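Long-range contacts in NEQ263 (Nanoarchaeum equitans Kin4-M, PDB 5BN3), which forms, together with NeqA, the catalytic core of an archaeal ATP synthase and probably takes part in binding adenine nucleotides: residues 130-135 with 277-282; 160-165 with 226-231; 347-352 with 370-375. All coordinates share one frame; numbering follows the deposited sequence.

Contact 1 (130-135 with 277-282); sequences IAIFSP and IPMLTM
With CG of Phe133 anti to its carbonyl carbon (chi1 -69°) and CG of Leu280 placed between its own backbone N and carbonyl carbon (chi1 59°), these two side chains run alongside each other on one face of a parallel strand pair in the RecA-like nucleotide-binding domain. The short axes of 131-134 and 277-281 are inclined by 12°. Four backbone bonds in alternating direction establish the parallel register: Ile132 N to Pro278 O, Leu280 N to Ile132 O, Ser134 N to Leu280 O and, the shortest, Met282 N to Ser134 O at 2.7 Å. On the Phe133 face, Leu280 CD1 reaches Phe133 CD1 at 3.7 Å, while Leu280 CD2 approaches Phe133 CE1 at the same 3.7 Å; Thr295 of helix 290-296 adds to the packing on both residues. On the other face, Ile132 CB meets Met279 CG at 4.1 Å, and Ile132 CD1 meets Ile277 CG2 at 4.0 Å. The end of Met279 turns to Met140 and Ala144 of helix 140-151, so helices pack against both faces of the pair. Met282 crosses Phe133 at about a right angle, its SD 5.2 Å from the centroid of the Phe133 ring in an oblique Met-aromatic contact. Bent at its third torsion, the same chain brings Met282 CE to 3.9 Å from Pro135 CD.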
ATOM      1  N   ILE B 130      -4.579  22.014 -22.968  1.00 32.64           N
ATOM      2  CA  ILE B 130      -4.992  22.152 -21.579  1.00 39.10           C
ATOM      3  C   ILE B 130      -6.124  21.186 -21.247  1.00 28.50           C
ATOM      4  O   ILE B 130      -7.103  21.083 -21.984  1.00 33.96           O
ATOM      5  CB  ILE B 130      -5.375  23.615 -21.250  1.00 41.87           C
ATOM      6  CG1 ILE B 130      -5.908  23.734 -19.824  1.00 38.45           C
ATOM      7  CG2 ILE B 130      -6.398  24.132 -22.233  1.00 53.95           C
ATOM      8  CD1 ILE B 130      -5.695  25.111 -19.227  1.00 52.12           C
ATOM      9  N   ALA B 131      -5.976  20.461 -20.142  1.00 26.89           N
ATOM     10  CA  ALA B 131      -6.921  19.408 -19.796  1.00 30.50           C
ATOM     11  C   ALA B 131      -8.036  19.891 -18.879  1.00 36.57           C
ATOM     12  O   ALA B 131      -7.897  20.900 -18.189  1.00 30.67           O
ATOM     13  CB  ALA B 131      -6.192  18.245 -19.159  1.00 34.62           C
ATOM     14  N   ILE B 132      -9.148  19.164 -18.881  1.00 28.61           N
ATOM     15  CA  ILE B 132     -10.174  19.337 -17.862  1.00 27.72           C
ATOM     16  C   ILE B 132     -10.165  18.089 -16.978  1.00 30.43           C
ATOM     17  O   ILE B 132     -10.341  16.974 -17.474  1.00 29.28           O
ATOM     18  CB  ILE B 132     -11.575  19.528 -18.484  1.00 25.79           C
ATOM     19  CG1 ILE B 132     -11.606  20.775 -19.375  1.00 30.19           C
ATOM     20  CG2 ILE B 132     -12.637  19.643 -17.395  1.00 34.70           C
ATOM     21  CD1 ILE B 132     -12.901  20.935 -20.148  1.00 38.55           C
ATOM     22  N   PHE B 133      -9.931  18.276 -15.679  1.00 26.60           N
ATOM     23  CA  PHE B 133      -9.960  17.175 -14.720  1.00 23.54           C
ATOM     24  C   PHE B 133     -11.284  17.249 -13.980  1.00 35.58           C
ATOM     25  O   PHE B 133     -11.646  18.311 -13.470  1.00 33.39           O
ATOM     26  CB  PHE B 133      -8.840  17.308 -13.678  1.00 27.10           C
ATOM     27  CG  PHE B 133      -7.447  17.100 -14.219  1.00 34.69           C
ATOM     28  CD1 PHE B 133      -7.225  16.792 -15.553  1.00 33.80           C
ATOM     29  CD2 PHE B 133      -6.352  17.203 -13.371  1.00 30.66           C
ATOM     30  CE1 PHE B 133      -5.934  16.604 -16.032  1.00 31.99           C
ATOM     31  CE2 PHE B 133      -5.063  17.016 -13.843  1.00 34.34           C
ATOM     32  CZ  PHE B 133      -4.855  16.717 -15.177  1.00 30.44           C
ATOM     33  N   SER B 134     -12.002  16.136 -13.899  1.00 28.71           N
ATOM     34  CA  SER B 134     -13.284  16.137 -13.196  1.00 31.07           C
ATOM     35  C   SER B 134     -13.471  14.934 -12.281  1.00 35.79           C
ATOM     36  O   SER B 134     -13.076  13.819 -12.621  1.00 33.14           O
ATOM     37  CB  SER B 134     -14.452  16.220 -14.186  1.00 34.57           C
ATOM     38  OG  SER B 134     -15.699  16.134 -13.511  1.00 36.43           O
ATOM     39  N   PRO B 135     -14.072  15.167 -11.106  1.00 35.68           N
ATOM     40  CA  PRO B 135     -14.587  14.067 -10.286  1.00 31.49           C
ATOM     41  C   PRO B 135     -15.705  13.387 -11.061  1.00 28.00           C
ATOM     42  O   PRO B 135     -16.314  14.032 -11.919  1.00 29.38           O
ATOM     43  CB  PRO B 135     -15.183  14.785  -9.068  1.00 38.04           C
ATOM     44  CG  PRO B 135     -14.511  16.126  -9.032  1.00 39.86           C
ATOM     45  CD  PRO B 135     -14.253  16.483 -10.463  1.00 33.16           C
ATOM     46  N   ILE B 277      -7.901  20.015 -26.067  1.00 30.45           N
ATOM     47  CA  ILE B 277      -8.493  19.916 -24.737  1.00 31.38           C
ATOM     48  C   ILE B 277      -8.839  18.464 -24.402  1.00 31.33           C
ATOM     49  O   ILE B 277      -9.914  17.975 -24.752  1.00 29.98           O
ATOM     50  CB  ILE B 277      -9.748  20.806 -24.607  1.00 36.72           C
ATOM     51  CG1 ILE B 277      -9.403  22.263 -24.940  1.00 39.15           C
ATOM     52  CG2 ILE B 277     -10.330  20.715 -23.206  1.00 36.04           C
ATOM     53  CD1 ILE B 277     -10.585  23.212 -24.870  1.00 41.38           C
ATOM     54  N   PRO B 278      -7.908  17.761 -23.738  1.00 28.97           N
ATOM     55  CA  PRO B 278      -8.168  16.394 -23.279  1.00 29.88           C
ATOM     56  C   PRO B 278      -9.000  16.443 -22.009  1.00 36.68           C
ATOM     57  O   PRO B 278      -8.736  17.276 -21.143  1.00 35.88           O
ATOM     58  CB  PRO B 278      -6.768  15.853 -22.950  1.00 30.81           C
ATOM     59  CG  PRO B 278      -5.790  16.872 -23.491  1.00 42.49           C
ATOM     60  CD  PRO B 278      -6.522  18.174 -23.468  1.00 30.84           C
ATOM     61  N   MET B 279      -9.995  15.577 -21.897  1.00 29.38           N
ATOM     62  CA  MET B 279     -10.828  15.541 -20.704  1.00 31.67           C
ATOM     63  C   MET B 279     -10.672  14.196 -20.021  1.00 32.19           C
ATOM     64  O   MET B 279     -10.610  13.158 -20.686  1.00 28.33           O
ATOM     65  CB  MET B 279     -12.294  15.768 -21.071  1.00 32.58           C
ATOM     66  CG  MET B 279     -12.601  17.154 -21.610  1.00 43.61           C
ATOM     67  SD  MET B 279     -14.288  17.241 -22.230  1.00 50.02           S
ATOM     68  CE  MET B 279     -14.064  16.590 -23.881  1.00 51.97           C
ATOM     69  N   LEU B 280     -10.602  14.210 -18.694  1.00 25.97           N
ATOM     70  CA  LEU B 280     -10.517  12.962 -17.943  1.00 27.78           C
ATOM     71  C   LEU B 280     -11.269  12.998 -16.621  1.00 39.56           C
ATOM     72  O   LEU B 280     -11.438  14.056 -16.008  1.00 30.14           O
ATOM     73  CB  LEU B 280      -9.056  12.541 -17.727  1.00 31.63           C
ATOM     74  CG  LEU B 280      -8.091  13.463 -16.978  1.00 36.90           C
ATOM     75  CD1 LEU B 280      -8.140  13.222 -15.479  1.00 38.49           C
ATOM     76  CD2 LEU B 280      -6.673  13.265 -17.491  1.00 39.51           C
ATOM     77  N   THR B 281     -11.730  11.826 -16.201  1.00 33.67           N
ATOM     78  CA  THR B 281     -12.327  11.658 -14.888  1.00 40.96           C
ATOM     79  C   THR B 281     -11.219  11.243 -13.934  1.00 35.83           C
ATOM     80  O   THR B 281     -10.481  10.295 -14.216  1.00 40.46           O
ATOM     81  CB  THR B 281     -13.414  10.568 -14.911  1.00 47.79           C
ATOM     82  OG1 THR B 281     -14.459  10.949 -15.816  1.00 41.66           O
ATOM     83  CG2 THR B 281     -14.000  10.369 -13.526  1.00 42.18           C
ATOM     84  N   MET B 282     -11.074  11.963 -12.825  1.00 27.66           N
ATOM     85  CA  MET B 282     -10.132  11.568 -11.782  1.00 27.19           C
ATOM     86  C   MET B 282     -10.804  10.488 -10.948  1.00 36.21           C
ATOM     87  O   MET B 282     -11.705  10.799 -10.169  1.00 32.56           O
ATOM     88  CB  MET B 282      -9.784  12.763 -10.887  1.00 30.67           C
ATOM     89  CG  MET B 282      -9.176  13.952 -11.615  1.00 35.48           C
ATOM     90  SD  MET B 282      -8.734  15.315 -10.509  1.00 37.02           S
ATOM     91  CE  MET B 282     -10.347  16.044 -10.189  1.00 36.34           C
TER

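Contact 2 (160-165 with 226-231); sequences AAIGVP and LDMTNY
The amide N of Ile162 donates to Leu226 O over 2.6 Å, with an N-H...O angle of 179°, although the donor stands 20° out of the carbonyl plane. Leu226 N returns a bond to Ala160 O, completing the parallel pairing of Ala161 with Leu226. A cis peptide joins Leu226 to Asp227, the N-cap of helix 228-241; Asp227 OD1 accepts from Thr229 N at 2.8 Å, and its OD2 bonds Thr281. A cis peptide at this strand-to-helix turn is as in related rotary ATPase subunits. Ile162 fills the angle between strand and helix: with CG2 anti to its backbone N, that branch lies 4.1 Å from Tyr231 CB, while Ile162 CD1 comes to 4.1 Å from Met228 SD. Val164 CG1 packs on Leu226 CG at 3.9 Å. Past this pairing, Asn230 ND2 donates to Ile162 O over 3.2 Å, with that oxygen near the amide plane and the donor in the carbonyl plane. Asn230 OD1 accepts from Arg396 NE of the neighbouring V-type ATP synthase alpha chain. Bonds at both its oxygen and its nitrogen are consistent with a single orientation of the Asn230 amide, which ties the buried Ile162 carbonyl to the subunit interface.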
ATOM      1  N   ALA B 160     -12.953  13.522 -30.426  1.00 31.89           N
ATOM      2  CA  ALA B 160     -12.596  12.120 -30.261  1.00 36.03           C
ATOM      3  C   ALA B 160     -13.271  11.547 -29.023  1.00 39.63           C
ATOM      4  O   ALA B 160     -12.931  11.915 -27.896  1.00 33.06           O
ATOM      5  CB  ALA B 160     -11.095  11.961 -30.159  1.00 39.34           C
ATOM      6  N   ALA B 161     -14.227  10.649 -29.238  1.00 33.71           N
ATOM      7  CA  ALA B 161     -14.917   9.984 -28.138  1.00 32.03           C
ATOM      8  C   ALA B 161     -14.298   8.614 -27.887  1.00 37.10           C
ATOM      9  O   ALA B 161     -14.444   7.699 -28.699  1.00 33.00           O
ATOM     10  CB  ALA B 161     -16.393   9.850 -28.446  1.00 33.86           C
ATOM     11  N   ILE B 162     -13.614   8.475 -26.756  1.00 31.65           N
ATOM     12  CA  ILE B 162     -12.877   7.253 -26.453  1.00 35.12           C
ATOM     13  C   ILE B 162     -13.583   6.414 -25.387  1.00 37.20           C
ATOM     14  O   ILE B 162     -13.412   6.646 -24.188  1.00 30.85           O
ATOM     15  CB  ILE B 162     -11.442   7.575 -25.978  1.00 39.06           C
ATOM     16  CG1 ILE B 162     -10.788   8.608 -26.903  1.00 34.14           C
ATOM     17  CG2 ILE B 162     -10.601   6.309 -25.903  1.00 35.64           C
ATOM     18  CD1 ILE B 162      -9.466   9.151 -26.382  1.00 37.14           C
ATOM     19  N   GLY B 163     -14.378   5.444 -25.831  1.00 31.93           N
ATOM     20  CA  GLY B 163     -15.019   4.496 -24.933  1.00 33.70           C
ATOM     21  C   GLY B 163     -16.058   5.049 -23.972  1.00 30.34           C
ATOM     22  O   GLY B 163     -16.357   4.415 -22.962  1.00 32.01           O
ATOM     23  N   VAL B 164     -16.613   6.218 -24.280  1.00 31.52           N
ATOM     24  CA  VAL B 164     -17.666   6.801 -23.446  1.00 29.68           C
ATOM     25  C   VAL B 164     -19.041   6.240 -23.829  1.00 41.32           C
ATOM     26  O   VAL B 164     -19.245   5.827 -24.972  1.00 31.45           O
ATOM     27  CB  VAL B 164     -17.670   8.348 -23.530  1.00 35.20           C
ATOM     28  CG1 VAL B 164     -16.347   8.918 -23.028  1.00 28.94           C
ATOM     29  CG2 VAL B 164     -17.941   8.812 -24.949  1.00 35.85           C
ATOM     30  N   PRO B 165     -19.984   6.209 -22.869  1.00 34.28           N
ATOM     31  CA  PRO B 165     -21.332   5.688 -23.143  1.00 39.93           C
ATOM     32  C   PRO B 165     -22.078   6.549 -24.164  1.00 42.16           C
ATOM     33  O   PRO B 165     -21.698   7.703 -24.367  1.00 35.02           O
ATOM     34  CB  PRO B 165     -22.026   5.778 -21.779  1.00 40.20           C
ATOM     35  CG  PRO B 165     -20.915   5.836 -20.778  1.00 40.89           C
ATOM     36  CD  PRO B 165     -19.822   6.595 -21.456  1.00 33.28           C
ATOM     37  N   LEU B 226     -12.178  12.787 -24.975  1.00 33.93           N
ATOM     38  CA  LEU B 226     -12.782  12.306 -23.740  1.00 39.23           C
ATOM     39  C   LEU B 226     -13.068  10.830 -23.976  1.00 36.04           C
ATOM     40  O   LEU B 226     -13.592  10.484 -25.036  1.00 31.63           O
ATOM     41  CB  LEU B 226     -14.098  13.057 -23.518  1.00 40.85           C
ATOM     42  CG  LEU B 226     -15.102  12.614 -22.453  1.00 50.77           C
ATOM     43  CD1 LEU B 226     -14.584  12.922 -21.065  1.00 47.77           C
ATOM     44  CD2 LEU B 226     -16.445  13.292 -22.680  1.00 45.10           C
ATOM     45  N   ASP B 227     -12.750   9.949 -23.025  1.00 36.88           N
ATOM     46  CA  ASP B 227     -12.176  10.270 -21.722  1.00 34.74           C
ATOM     47  C   ASP B 227     -10.787   9.645 -21.685  1.00 37.98           C
ATOM     48  O   ASP B 227     -10.628   8.476 -22.039  1.00 39.05           O
ATOM     49  CB  ASP B 227     -13.066   9.638 -20.637  1.00 36.17           C
ATOM     50  CG  ASP B 227     -12.649  10.001 -19.216  1.00 42.80           C
ATOM     51  OD1 ASP B 227     -11.439  10.068 -18.916  1.00 41.93           O
ATOM     52  OD2 ASP B 227     -13.553  10.196 -18.375  1.00 54.44           O
ATOM     53  N   MET B 228      -9.780  10.407 -21.261  1.00 31.74           N
ATOM     54  CA  MET B 228      -8.407   9.899 -21.264  1.00 33.88           C
ATOM     55  C   MET B 228      -8.208   8.744 -20.286  1.00 34.19           C
ATOM     56  O   MET B 228      -7.281   7.948 -20.437  1.00 31.65           O
ATOM     57  CB  MET B 228      -7.391  11.015 -20.987  1.00 32.69           C
ATOM     58  CG  MET B 228      -7.376  12.143 -22.016  1.00 34.78           C
ATOM     59  SD  MET B 228      -7.505  11.604 -23.739  1.00 39.78           S
ATOM     60  CE  MET B 228      -6.008  10.634 -23.924  1.00 37.64           C
ATOM     61  N   THR B 229      -9.081   8.641 -19.290  1.00 31.07           N
ATOM     62  CA  THR B 229      -9.009   7.529 -18.348  1.00 33.19           C
ATOM     63  C   THR B 229      -9.408   6.223 -19.038  1.00 33.15           C
ATOM     64  O   THR B 229      -8.856   5.162 -18.741  1.00 33.68           O
ATOM     65  CB  THR B 229      -9.877   7.782 -17.102  1.00 44.56           C
ATOM     66  OG1 THR B 229      -9.448   8.993 -16.467  1.00 43.79           O
ATOM     67  CG2 THR B 229      -9.734   6.641 -16.117  1.00 43.50           C
ATOM     68  N   ASN B 230     -10.361   6.305 -19.964  1.00 25.61           N
ATOM     69  CA  ASN B 230     -10.732   5.148 -20.773  1.00 33.57           C
ATOM     70  C   ASN B 230      -9.625   4.782 -21.753  1.00 28.32           C
ATOM     71  O   ASN B 230      -9.428   3.609 -22.062  1.00 34.70           O
ATOM     72  CB  ASN B 230     -12.028   5.405 -21.544  1.00 30.07           C
ATOM     73  CG  ASN B 230     -13.232   5.532 -20.640  1.00 31.86           C
ATOM     74  OD1 ASN B 230     -13.231   5.044 -19.510  1.00 33.63           O
ATOM     75  ND2 ASN B 230     -14.275   6.188 -21.138  1.00 38.79           N
ATOM     76  N   TYR B 231      -8.917   5.791 -22.252  1.00 31.36           N
ATOM     77  CA  TYR B 231      -7.788   5.557 -23.146  1.00 30.08           C
ATOM     78  C   TYR B 231      -6.678   4.789 -22.440  1.00 35.21           C
ATOM     79  O   TYR B 231      -6.134   3.824 -22.979  1.00 31.67           O
ATOM     80  CB  TYR B 231      -7.239   6.876 -23.703  1.00 30.89           C
ATOM     81  CG  TYR B 231      -5.964   6.680 -24.488  1.00 33.10           C
ATOM     82  CD1 TYR B 231      -6.001   6.331 -25.828  1.00 33.49           C
ATOM     83  CD2 TYR B 231      -4.723   6.819 -23.883  1.00 28.14           C
ATOM     84  CE1 TYR B 231      -4.839   6.136 -26.547  1.00 35.58           C
ATOM     85  CE2 TYR B 231      -3.559   6.623 -24.591  1.00 34.56           C
ATOM     86  CZ  TYR B 231      -3.623   6.279 -25.920  1.00 45.47           C
ATOM     87  OH  TYR B 231      -2.458   6.089 -26.626  1.00 38.95           O
TER

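Contact 3 (347-352 with 370-375); sequences YAKGLE and KAYLKF
Gly350 and Tyr372 mark the crossing of two helical segments whose axes approach to 7.3 Å at a signed angle of -107°, with Gly350 CA only 4.2 Å from Tyr372 CA. The backbones themselves touch here: Gly350 CA lies 3.2 Å from Tyr372 O, backbone against backbone, at a position with no side chain. Beside the crossing, Lys349 lays its aliphatic chain across the Tyr372 ring. CG of Lys349, anti to the backbone N (chi1 -172°), sits over one face in a CH-pi contact, 3.8 Å from the centroid of the Tyr372 ring and 15° off its normal. Farther along, Lys349 CE reaches Tyr372 CE2 at 3.7 Å, and the ammonium end has a long, weak ion pair with Asp369. On the Phe375 side the approach is edge-on: Tyr347 N lies near the ring plane, 3.6 Å from Phe375 CE2. Residues of helix 394-408, among them Ile404 and Leu405, also pack on Phe375, while Tyr347 OH is hydrogen-bonded to Glu380. The arrangement is a close, nearly perpendicular helix-helix packing at a glycine, within the helical C-terminal domain of V- and A-type ATP synthase subunits.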
ATOM      1  N   TYR B 347      -8.633  35.596  -3.265  1.00 44.81           N
ATOM      2  CA  TYR B 347      -9.470  34.411  -3.097  1.00 39.88           C
ATOM      3  C   TYR B 347      -8.776  33.415  -2.175  1.00 42.35           C
ATOM      4  O   TYR B 347      -9.403  32.836  -1.289  1.00 46.86           O
ATOM      5  CB  TYR B 347      -9.770  33.768  -4.459  1.00 38.54           C
ATOM      6  CG  TYR B 347     -10.728  32.598  -4.404  1.00 43.74           C
ATOM      7  CD1 TYR B 347     -12.011  32.751  -3.898  1.00 42.53           C
ATOM      8  CD2 TYR B 347     -10.358  31.348  -4.878  1.00 46.75           C
ATOM      9  CE1 TYR B 347     -12.892  31.689  -3.850  1.00 46.92           C
ATOM     10  CE2 TYR B 347     -11.236  30.278  -4.834  1.00 41.21           C
ATOM     11  CZ  TYR B 347     -12.501  30.457  -4.318  1.00 47.52           C
ATOM     12  OH  TYR B 347     -13.382  29.403  -4.268  1.00 39.84           O
ATOM     13  N   ALA B 348      -7.477  33.230  -2.385  1.00 37.66           N
ATOM     14  CA  ALA B 348      -6.684  32.329  -1.554  1.00 40.85           C
ATOM     15  C   ALA B 348      -6.672  32.775  -0.095  1.00 51.12           C
ATOM     16  O   ALA B 348      -6.852  31.963   0.814  1.00 43.94           O
ATOM     17  CB  ALA B 348      -5.268  32.234  -2.087  1.00 41.33           C
ATOM     18  N   LYS B 349      -6.452  34.066   0.125  1.00 49.78           N
ATOM     19  CA  LYS B 349      -6.464  34.621   1.474  1.00 58.11           C
ATOM     20  C   LYS B 349      -7.861  34.494   2.080  1.00 54.14           C
ATOM     21  O   LYS B 349      -8.007  34.254   3.278  1.00 49.87           O
ATOM     22  CB  LYS B 349      -6.004  36.081   1.456  1.00 54.27           C
ATOM     23  CG  LYS B 349      -5.802  36.691   2.836  1.00 66.93           C
ATOM     24  CD  LYS B 349      -4.608  37.638   2.853  1.00 78.32           C
ATOM     25  CE  LYS B 349      -4.420  38.278   4.223  1.00 76.68           C
ATOM     26  NZ  LYS B 349      -4.264  37.270   5.308  1.00 88.85           N
ATOM     27  N   GLY B 350      -8.882  34.637   1.239  1.00 48.66           N
ATOM     28  CA  GLY B 350     -10.256  34.463   1.675  1.00 44.07           C
ATOM     29  C   GLY B 350     -10.542  33.043   2.127  1.00 56.43           C
ATOM     30  O   GLY B 350     -11.291  32.830   3.081  1.00 52.58           O
ATOM     31  N   LEU B 351      -9.942  32.071   1.444  1.00 43.24           N
ATOM     32  CA  LEU B 351     -10.145  30.664   1.781  1.00 45.63           C
ATOM     33  C   LEU B 351      -9.463  30.286   3.096  1.00 45.30           C
ATOM     34  O   LEU B 351      -9.990  29.480   3.866  1.00 50.60           O
ATOM     35  CB  LEU B 351      -9.658  29.759   0.646  1.00 48.95           C
ATOM     36  CG  LEU B 351     -10.486  29.789  -0.640  1.00 53.30           C
ATOM     37  CD1 LEU B 351      -9.926  28.830  -1.676  1.00 53.10           C
ATOM     38  CD2 LEU B 351     -11.925  29.445  -0.334  1.00 42.12           C
ATOM     39  N   GLU B 352      -8.291  30.865   3.342  1.00 46.19           N
ATOM     40  CA  GLU B 352      -7.591  30.673   4.607  1.00 64.76           C
ATOM     41  C   GLU B 352      -8.435  31.228   5.747  1.00 60.88           C
ATOM     42  O   GLU B 352      -8.596  30.587   6.783  1.00 59.00           O
ATOM     43  CB  GLU B 352      -6.230  31.372   4.580  1.00 54.08           C
ATOM     44  CG  GLU B 352      -5.271  30.864   3.510  1.00 68.68           C
ATOM     45  CD  GLU B 352      -4.010  31.704   3.419  1.00 88.83           C
ATOM     46  OE1 GLU B 352      -3.952  32.763   4.081  1.00 80.41           O
ATOM     47  OE2 GLU B 352      -3.078  31.308   2.687  1.00 83.90           O
ATOM     48  N   LYS B 370     -11.953  39.571   7.560  1.00 80.95           N
ATOM     49  CA  LYS B 370     -13.391  39.484   7.317  1.00 86.08           C
ATOM     50  C   LYS B 370     -13.717  39.966   5.911  1.00 73.40           C
ATOM     51  O   LYS B 370     -14.716  39.563   5.318  1.00 68.12           O
ATOM     52  CB  LYS B 370     -14.174  40.301   8.346  1.00 89.93           C
ATOM     53  CG  LYS B 370     -14.666  39.495   9.536  1.00 96.42           C
ATOM     54  CD  LYS B 370     -15.446  40.366  10.508  1.00105.37           C
ATOM     55  CE  LYS B 370     -15.936  39.554  11.691  1.00105.07           C
ATOM     56  NZ  LYS B 370     -14.814  38.810  12.317  1.00 95.91           N
ATOM     57  N   ALA B 371     -12.863  40.833   5.380  1.00 67.68           N
ATOM     58  CA  ALA B 371     -13.036  41.350   4.028  1.00 66.99           C
ATOM     59  C   ALA B 371     -12.690  40.296   2.979  1.00 77.61           C
ATOM     60  O   ALA B 371     -13.384  40.160   1.971  1.00 71.58           O
ATOM     61  CB  ALA B 371     -12.194  42.588   3.831  1.00 68.88           C
ATOM     62  N   TYR B 372     -11.606  39.562   3.215  1.00 68.96           N
ATOM     63  CA  TYR B 372     -11.203  38.485   2.320  1.00 62.96           C
ATOM     64  C   TYR B 372     -12.204  37.337   2.370  1.00 56.96           C
ATOM     65  O   TYR B 372     -12.486  36.703   1.352  1.00 62.46           O
ATOM     66  CB  TYR B 372      -9.801  37.988   2.680  1.00 60.93           C
ATOM     67  CG  TYR B 372      -8.703  38.928   2.254  1.00 59.59           C
ATOM     68  CD1 TYR B 372      -8.373  39.071   0.916  1.00 62.95           C
ATOM     69  CD2 TYR B 372      -7.992  39.669   3.185  1.00 76.34           C
ATOM     70  CE1 TYR B 372      -7.373  39.927   0.515  1.00 60.80           C
ATOM     71  CE2 TYR B 372      -6.986  40.530   2.794  1.00 68.42           C
ATOM     72  CZ  TYR B 372      -6.682  40.653   1.456  1.00 77.39           C
ATOM     73  OH  TYR B 372      -5.682  41.506   1.050  1.00 67.50           O
ATOM     74  N   LEU B 373     -12.738  37.078   3.561  1.00 60.55           N
ATOM     75  CA  LEU B 373     -13.745  36.040   3.757  1.00 60.64           C
ATOM     76  C   LEU B 373     -14.983  36.290   2.900  1.00 72.14           C
ATOM     77  O   LEU B 373     -15.520  35.372   2.278  1.00 62.77           O
ATOM     78  CB  LEU B 373     -14.142  35.964   5.232  1.00 67.16           C
ATOM     79  CG  LEU B 373     -15.196  34.918   5.593  1.00 75.22           C
ATOM     80  CD1 LEU B 373     -14.752  33.558   5.105  1.00 81.30           C
ATOM     81  CD2 LEU B 373     -15.439  34.883   7.090  1.00 87.07           C
ATOM     82  N   LYS B 374     -15.427  37.542   2.875  1.00 65.93           N
ATOM     83  CA  LYS B 374     -16.583  37.933   2.080  1.00 72.01           C
ATOM     84  C   LYS B 374     -16.262  37.888   0.588  1.00 55.30           C
ATOM     85  O   LYS B 374     -17.109  37.520  -0.225  1.00 54.16           O
ATOM     86  CB  LYS B 374     -17.039  39.339   2.472  1.00 62.85           C
ATOM     87  CG  LYS B 374     -18.323  39.791   1.798  1.00 67.18           C
ATOM     88  CD  LYS B 374     -18.567  41.270   2.043  1.00 91.40           C
ATOM     89  CE  LYS B 374     -19.973  41.679   1.638  1.00 97.87           C
ATOM     90  NZ  LYS B 374     -20.203  43.137   1.845  1.00102.75           N
ATOM     91  N   PHE B 375     -15.035  38.270   0.239  1.00 53.67           N
ATOM     92  CA  PHE B 375     -14.583  38.274  -1.147  1.00 56.83           C
ATOM     93  C   PHE B 375     -14.683  36.882  -1.758  1.00 51.36           C
ATOM     94  O   PHE B 375     -15.200  36.713  -2.861  1.00 52.57           O
ATOM     95  CB  PHE B 375     -13.143  38.786  -1.232  1.00 53.97           C
ATOM     96  CG  PHE B 375     -12.586  38.815  -2.629  1.00 53.44           C
ATOM     97  CD1 PHE B 375     -12.894  39.856  -3.490  1.00 50.79           C
ATOM     98  CD2 PHE B 375     -11.744  37.806  -3.076  1.00 48.60           C
ATOM     99  CE1 PHE B 375     -12.382  39.887  -4.778  1.00 61.94           C
ATOM    100  CE2 PHE B 375     -11.230  37.832  -4.361  1.00 40.91           C
ATOM    101  CZ  PHE B 375     -11.548  38.875  -5.212  1.00 53.19           C
TER

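In the fold
Contacts 1 and 2 belong to the same central sheet of the nucleotide-binding domain, their centres 11 Å apart. Strand 220-226 pairs with 156-162 on one side and 273-281 on the other, and 273-281 in turn pairs with 131-134, so the two contacts are separated by a single strand pairing. Both segments of contact 2 fall between the two of contact 1 in sequence. They touch directly: Thr281 O and Thr229 OG1 are 2.8 Å apart in a probable hydrogen bond. Contact 3 follows later in the chain, in the helical C-terminal domain, its centre 28 Å from contact 1 and 38 Å from contact 2. Touching neither, it belongs to a different part of the fold.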